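Nigritoxine (Vibrio nigripulchritudo, PDB 5M41) is a bacterial toxin that acts on crustaceans and insects. Local coordinates at residues 25-28 with 29-32; 232-235 with 236-239; 652-655 with 656-659. One frame throughout, in Å; residues are numbered along the deposited sequence.

Contact 1: 25-28 with 29-32; sequences VANR and YRNL
NH2 of R30 has two partners: OD1 of N27 at 3.0 Å, one turn back on the same helix, and the carboxylate of D196 in helix 195-203, with which it makes a salt bridge. N27 and R30 sit at i and i+3 in the last turns of helix 22-30. N27 turns its CG beside its own backbone N (chi1 -69°), which sends OD1 out alongside the helix, while the R30 chain bends at chi3 and doubles back along the surface to meet it. The hydrogen bond is bent, 145° at the hydrogen, and OD1 lies 16° out of the guanidinium plane; amide and guanidinium are steeply inclined to each other. Over one face of the guanidinium lies the methyl of A26, its CB 3.8 Å from R30 NH2, so the flat group rests on the residue one turn below it. The guanidinium is therefore held both at its edge and over a face, and the D196 carboxylate balances its charge. The side chain of R30 lies about 8 Å from the bound magnesium ion, whose site is formed by V189, E192 and D195.

Beneath these side chains runs the backbone pattern of an alpha-helix: R30 N bonds to A26 O at 2.9 Å, and N31 N bonds to N27 O. Y29 carries its ring away from this turn, toward L203 and helix 34-54. R28 reaches out the other way, to a salt bridge with D259 of helix 253-264. As the chain leaves the helix, L32 N bonds back to Y29 O, and the CG of L32 settles 3.4 Å from R28 O.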
loop_
_atom_site.group_PDB
_atom_site.type_symbol
_atom_site.label_atom_id
_atom_site.label_comp_id
_atom_site.label_asym_id
_atom_site.label_seq_id
_atom_site.Cartn_x
_atom_site.Cartn_y
_atom_site.Cartn_z
ATOM N N VAL A 25 9.654 21.921 10.274
ATOM C CA VAL A 25 8.920 22.635 11.321
ATOM C C VAL A 25 8.520 24.039 10.833
ATOM O O VAL A 25 7.334 24.407 10.841
ATOM C CB VAL A 25 9.777 22.710 12.611
ATOM C CG1 VAL A 25 9.048 23.481 13.690
ATOM C CG2 VAL A 25 10.123 21.304 13.101
ATOM N N ALA A 26 9.515 24.797 10.369
ATOM C CA ALA A 26 9.313 26.153 9.901
ATOM C C ALA A 26 8.277 26.228 8.759
ATOM O O ALA A 26 7.461 27.128 8.771
ATOM C CB ALA A 26 10.631 26.754 9.452
ATOM N N ASN A 27 8.335 25.292 7.791
ATOM C CA ASN A 27 7.331 25.216 6.722
ATOM C C ASN A 27 5.898 25.034 7.219
ATOM O O ASN A 27 4.986 25.700 6.711
ATOM C CB ASN A 27 7.644 24.123 5.696
ATOM C CG ASN A 27 8.869 24.448 4.860
ATOM O OD1 ASN A 27 9.284 25.603 4.765
ATOM N ND2 ASN A 27 9.465 23.416 4.262
ATOM N N ARG A 28 5.688 24.144 8.188
ATOM C CA ARG A 28 4.344 24.024 8.743
ATOM C C ARG A 28 3.841 25.380 9.244
ATOM O O ARG A 28 2.672 25.740 9.009
ATOM C CB ARG A 28 4.231 23.005 9.890
ATOM C CG ARG A 28 4.416 21.535 9.539
ATOM C CD ARG A 28 3.586 21.011 8.368
ATOM N NE ARG A 28 2.137 21.291 8.335
ATOM C CZ ARG A 28 1.170 20.421 8.645
ATOM N NH1 ARG A 28 1.468 19.227 9.159
ATOM N NH2 ARG A 28 -0.120 20.761 8.504
ATOM N N TYR A 29 4.692 26.120 9.935
ATOM C CA TYR A 29 4.244 27.376 10.562
ATOM C C TYR A 29 4.028 28.473 9.513
ATOM O O TYR A 29 3.010 29.179 9.515
ATOM C CB TYR A 29 5.228 27.847 11.641
ATOM C CG TYR A 29 4.788 29.170 12.214
ATOM C CD1 TYR A 29 3.803 29.226 13.190
ATOM C CD2 TYR A 29 5.316 30.368 11.720
ATOM C CE1 TYR A 29 3.363 30.443 13.699
ATOM C CE2 TYR A 29 4.884 31.580 12.211
ATOM C CZ TYR A 29 3.903 31.606 13.198
ATOM O OH TYR A 29 3.453 32.807 13.649
ATOM N N ARG A 30 4.993 28.588 8.604
ATOM C CA ARG A 30 4.970 29.612 7.568
ATOM C C ARG A 30 3.790 29.420 6.622
ATOM O O ARG A 30 3.227 30.382 6.119
ATOM C CB ARG A 30 6.312 29.628 6.787
ATOM C CG ARG A 30 7.368 30.511 7.461
ATOM C CD ARG A 30 8.541 30.864 6.523
ATOM N NE ARG A 30 9.145 29.626 6.017
ATOM C CZ ARG A 30 10.339 29.154 6.349
ATOM N NH1 ARG A 30 11.151 29.842 7.126
ATOM N NH2 ARG A 30 10.737 27.987 5.839
ATOM N N ASN A 31 3.388 28.181 6.393
ATOM C CA ASN A 31 2.276 27.953 5.483
ATOM C C ASN A 31 0.872 28.103 6.088
ATOM O O ASN A 31 -0.118 28.000 5.377
ATOM C CB ASN A 31 2.459 26.627 4.769
ATOM C CG ASN A 31 3.583 26.699 3.733
ATOM O OD1 ASN A 31 4.493 25.898 3.729
ATOM N ND2 ASN A 31 3.521 27.689 2.888
ATOM N N LEU A 32 0.795 28.365 7.391
ATOM C CA LEU A 32 -0.483 28.712 8.011
ATOM C C LEU A 32 -0.892 30.093 7.518
ATOM O O LEU A 32 -0.034 30.946 7.272
ATOM C CB LEU A 32 -0.347 28.756 9.537
ATOM C CG LEU A 32 -0.046 27.436 10.235
ATOM C CD1 LEU A 32 0.060 27.670 11.749
ATOM C CD2 LEU A 32 -1.176 26.438 9.921
#

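Contact 2: 232-235 with 236-239; sequences FTFE and GFTS
F234 swings its CG to the far side from its backbone N (chi1 -169°), and F237 holds chi1 at -98°, off the usual staggered positions; together these turn the two rings onto each other across a tight turn. They form an offset stack, planes 16° apart and centroids separated by 4.4 Å. The overlap is partial: CE1 of F234 lies over the F237 ring close to CG, at 3.4 Å from it, near the end that carries CB. In return the CB of F237 stands above the F234 face, 3.9 Å from the ring centroid, and makes a CH-pi contact. One aromatic face is thus shared between a ring and the methylene that bears it.

F232, two residues before F234, reaches F237 with the far atom of its ring: CZ comes within 3.9 Å of F237 CE2, the two side chains crossing at about a right angle. F232 is the buried member of the three and also meets the ring of Y257 in helix 253-264. All three phenylalanines touch A211 of helix 206-215, so the cluster lies against that helix while E235 and G236 remain at the surface.

The backbone explains why the rings can meet. F237 N returns to F234 O in a weak bond of 3.4 Å, and the same carbonyl oxygen sits 3.2 Å from F237 CD2. At the third position G236 has a positive phi, where any side-chain carbon would collide with the carbonyl oxygen of E235. Just beyond, S239 takes the N-cap position of helix 240-245, its OG accepting from D242 N. The arrangement is a type II beta turn with glycine at its third position, closed by an aromatic stack between its first and last residues.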
loop_
_atom_site.group_PDB
_atom_site.type_symbol
_atom_site.label_atom_id
_atom_site.label_comp_id
_atom_site.label_asym_id
_atom_site.label_seq_id
_atom_site.Cartn_x
_atom_site.Cartn_y
_atom_site.Cartn_z
ATOM N N PHE A 232 -10.021 17.778 19.169
ATOM C CA PHE A 232 -8.590 17.653 19.360
ATOM C C PHE A 232 -8.267 17.362 20.822
ATOM O O PHE A 232 -8.810 18.005 21.720
ATOM C CB PHE A 232 -7.892 18.957 18.945
ATOM C CG PHE A 232 -6.391 18.904 19.070
ATOM C CD1 PHE A 232 -5.630 18.183 18.154
ATOM C CD2 PHE A 232 -5.748 19.559 20.107
ATOM C CE1 PHE A 232 -4.247 18.119 18.270
ATOM C CE2 PHE A 232 -4.365 19.500 20.236
ATOM C CZ PHE A 232 -3.617 18.773 19.313
ATOM N N THR A 233 -7.366 16.406 21.049
ATOM C CA THR A 233 -6.853 16.122 22.383
ATOM C C THR A 233 -5.332 16.224 22.377
ATOM O O THR A 233 -4.694 16.091 21.329
ATOM C CB THR A 233 -7.243 14.716 22.867
ATOM O OG1 THR A 233 -6.701 13.756 21.952
ATOM C CG2 THR A 233 -8.760 14.553 22.892
ATOM N N PHE A 234 -4.776 16.465 23.559
ATOM C CA PHE A 234 -3.335 16.546 23.779
ATOM C C PHE A 234 -2.690 15.181 24.080
ATOM O O PHE A 234 -1.466 15.048 24.079
ATOM C CB PHE A 234 -3.031 17.543 24.920
ATOM C CG PHE A 234 -1.565 17.896 25.041
ATOM C CD1 PHE A 234 -0.920 18.630 24.034
ATOM C CD2 PHE A 234 -0.816 17.484 26.158
ATOM C CE1 PHE A 234 0.435 18.932 24.130
ATOM C CE2 PHE A 234 0.546 17.781 26.259
ATOM C CZ PHE A 234 1.170 18.518 25.237
ATOM N N GLU A 235 -3.500 14.164 24.332
ATOM C CA GLU A 235 -2.973 12.850 24.695
ATOM C C GLU A 235 -2.024 12.286 23.635
ATOM O O GLU A 235 -2.289 12.374 22.432
ATOM C CB GLU A 235 -4.115 11.873 24.979
ATOM C CG GLU A 235 -4.880 12.238 26.247
ATOM C CD GLU A 235 -6.199 11.501 26.400
ATOM O OE1 GLU A 235 -6.533 10.659 25.534
ATOM O OE2 GLU A 235 -6.906 11.778 27.399
ATOM N N GLY A 236 -0.912 11.725 24.106
ATOM C CA GLY A 236 0.071 11.074 23.253
ATOM C C GLY A 236 1.230 11.956 22.817
ATOM O O GLY A 236 2.117 11.494 22.098
ATOM N N PHE A 237 1.214 13.230 23.216
ATOM C CA PHE A 237 2.312 14.156 22.897
ATOM C C PHE A 237 3.588 13.757 23.635
ATOM O O PHE A 237 3.545 13.443 24.816
ATOM C CB PHE A 237 1.925 15.591 23.263
ATOM C CG PHE A 237 1.417 16.408 22.109
ATOM C CD1 PHE A 237 2.230 17.388 21.526
ATOM C CD2 PHE A 237 0.117 16.238 21.619
ATOM C CE1 PHE A 237 1.768 18.156 20.468
ATOM C CE2 PHE A 237 -0.350 17.006 20.555
ATOM C CZ PHE A 237 0.479 17.961 19.978
ATOM N N THR A 238 4.720 13.748 22.932
ATOM C CA THR A 238 6.013 13.503 23.569
ATOM C C THR A 238 6.633 14.846 24.002
ATOM O O THR A 238 5.953 15.876 23.957
ATOM C CB THR A 238 6.941 12.700 22.636
ATOM O OG1 THR A 238 6.918 13.287 21.333
ATOM C CG2 THR A 238 6.461 11.249 22.523
ATOM N N SER A 239 7.897 14.847 24.427
ATOM C CA SER A 239 8.604 16.081 24.782
ATOM C C SER A 239 8.595 17.119 23.620
ATOM O O SER A 239 8.470 16.742 22.465
ATOM C CB SER A 239 10.039 15.770 25.217
ATOM O OG SER A 239 10.923 15.682 24.106
#

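Contact 3: 652-655 with 656-659; sequences RTDR and EKGD
E656 runs its extended side chain obliquely across T653, and OG1 of T653 donates to OE1 at 2.8 Å, reaching the anti lone pair of that oxygen. The same OG1 accepts from E656 N at 3.1 Å, so side chain and backbone of the glutamate close on one hydroxyl. T653 places OG1 between its backbone N and carbonyl carbon (chi1 67°), facing the turn. A water also donates to OE1 and takes the T653 N-H, tying the carboxylate to the chain entering the turn. The R655 guanidinium is stacked nearly parallel to the carboxylate, planes 7° apart, with OE1 over one face toward the rim, but NH2 stays 4.3 Å from OE1 and aims no N-H at it; the attraction is between charges alone, and would probably favour ionised E656.

Residues D654 to K657 make a type I beta turn, in which K657 N reaches D654 O by a weak bond. D654 and K657 run side by side, and OD1 meets NZ at 3.4 Å in a weak salt bridge. A second water, in the plane of the R652 guanidinium, accepts from NE and donates to E656 O, and a third joins R655 O to G658 N.

The turn follows strand 649-652, and the loop leads on to strand 662-663. R652, at the strand's end, pairs through its backbone with F713 and by a salt bridge with D715 of the edge strand 713-715, while OE2 of E656 bonds N597 of strand 594-601 on the other flank of 649-652.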
loop_
_atom_site.group_PDB
_atom_site.type_symbol
_atom_site.label_atom_id
_atom_site.label_comp_id
_atom_site.label_asym_id
_atom_site.label_seq_id
_atom_site.Cartn_x
_atom_site.Cartn_y
_atom_site.Cartn_z
ATOM N N ARG A 652 -11.656 -26.032 -33.177
ATOM C CA ARG A 652 -10.674 -26.726 -34.038
ATOM C C ARG A 652 -10.436 -25.898 -35.293
ATOM O O ARG A 652 -11.247 -25.021 -35.606
ATOM C CB ARG A 652 -11.118 -28.166 -34.383
ATOM C CG ARG A 652 -12.619 -28.396 -34.252
ATOM C CD ARG A 652 -13.132 -29.756 -34.693
ATOM N NE ARG A 652 -12.491 -30.885 -34.030
ATOM C CZ ARG A 652 -12.901 -31.452 -32.900
ATOM N NH1 ARG A 652 -13.949 -31.001 -32.253
ATOM N NH2 ARG A 652 -12.233 -32.479 -32.413
ATOM N N THR A 653 -9.331 -26.153 -35.994
ATOM C CA THR A 653 -9.055 -25.430 -37.232
ATOM C C THR A 653 -9.869 -26.048 -38.356
ATOM O O THR A 653 -10.289 -27.217 -38.274
ATOM C CB THR A 653 -7.572 -25.475 -37.633
ATOM O OG1 THR A 653 -7.221 -26.821 -37.986
ATOM C CG2 THR A 653 -6.676 -25.013 -36.490
ATOM N N ASP A 654 -10.082 -25.271 -39.410
ATOM C CA ASP A 654 -10.714 -25.797 -40.606
ATOM C C ASP A 654 -9.986 -27.023 -41.212
ATOM O O ASP A 654 -10.632 -28.014 -41.580
ATOM C CB ASP A 654 -10.871 -24.697 -41.654
ATOM C CG ASP A 654 -11.596 -25.184 -42.880
ATOM O OD1 ASP A 654 -12.821 -25.399 -42.793
ATOM O OD2 ASP A 654 -10.925 -25.389 -43.913
ATOM N N ARG A 655 -8.660 -26.949 -41.296
ATOM C CA ARG A 655 -7.880 -27.978 -41.961
ATOM C C ARG A 655 -7.826 -29.284 -41.152
ATOM O O ARG A 655 -7.594 -30.353 -41.711
ATOM C CB ARG A 655 -6.470 -27.467 -42.262
ATOM C CG ARG A 655 -5.552 -27.424 -41.057
ATOM C CD ARG A 655 -4.221 -26.744 -41.371
ATOM N NE ARG A 655 -3.427 -26.505 -40.155
ATOM C CZ ARG A 655 -3.590 -25.471 -39.322
ATOM N NH1 ARG A 655 -4.529 -24.554 -39.547
ATOM N NH2 ARG A 655 -2.811 -25.351 -38.248
ATOM N N GLU A 656 -8.039 -29.195 -39.844
ATOM C CA GLU A 656 -7.960 -30.368 -38.977
ATOM C C GLU A 656 -9.325 -30.909 -38.546
ATOM O O GLU A 656 -9.384 -31.839 -37.758
ATOM C CB GLU A 656 -7.130 -30.055 -37.731
ATOM C CG GLU A 656 -5.625 -29.950 -37.955
ATOM C CD GLU A 656 -4.937 -29.272 -36.783
ATOM O OE1 GLU A 656 -5.396 -28.185 -36.364
ATOM O OE2 GLU A 656 -3.944 -29.806 -36.271
ATOM N N LYS A 657 -10.410 -30.347 -39.074
ATOM C CA LYS A 657 -11.739 -30.603 -38.525
ATOM C C LYS A 657 -12.289 -32.026 -38.711
ATOM O O LYS A 657 -13.242 -32.405 -38.020
ATOM C CB LYS A 657 -12.747 -29.592 -39.072
ATOM C CG LYS A 657 -13.184 -29.892 -40.492
ATOM C CD LYS A 657 -13.958 -28.736 -41.072
ATOM C CE LYS A 657 -13.883 -28.785 -42.588
ATOM N NZ LYS A 657 -14.983 -27.964 -43.144
ATOM N N GLY A 658 -11.716 -32.798 -39.640
ATOM C CA GLY A 658 -12.263 -34.119 -39.980
ATOM C C GLY A 658 -13.714 -33.991 -40.394
ATOM O O GLY A 658 -14.038 -33.224 -41.297
ATOM N N ASP A 659 -14.604 -34.710 -39.719
ATOM C CA ASP A 659 -16.041 -34.579 -40.019
ATOM C C ASP A 659 -16.845 -33.732 -39.013
ATOM O O ASP A 659 -18.078 -33.803 -38.990
ATOM C CB ASP A 659 -16.699 -35.952 -40.241
ATOM C CG ASP A 659 -16.244 -36.994 -39.235
ATOM O OD1 ASP A 659 -16.048 -36.639 -38.039
ATOM O OD2 ASP A 659 -16.086 -38.170 -39.651
HETATM O O HOH W 1 -10.232 -31.669 -35.079
HETATM O O HOH W 2 -7.601 -27.971 -34.758
HETATM O O HOH W 3 -9.738 -32.271 -41.427
#

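How the contacts relate
All three contacts are local, each within eight consecutive residues, but they sit in different surroundings. Contact 1 is mostly buried among helices, contact 2 is largely at the surface, and contact 3 is partly buried beside a sheet. Contacts 1 and 2 are neighbours, their centres 20 Å apart without touching, and both lean on helix 253-264, through R28 and L32 in one and F232 in the other. Contact 3 lies across the chain's centre, about 75 Å from contact 1 between centres. Helical backbone bonds and an arginine held by an amide and an acid dominate contact 1, stacked rings contact 2, and a hydroxyl, carboxylate and ordered waters contact 3.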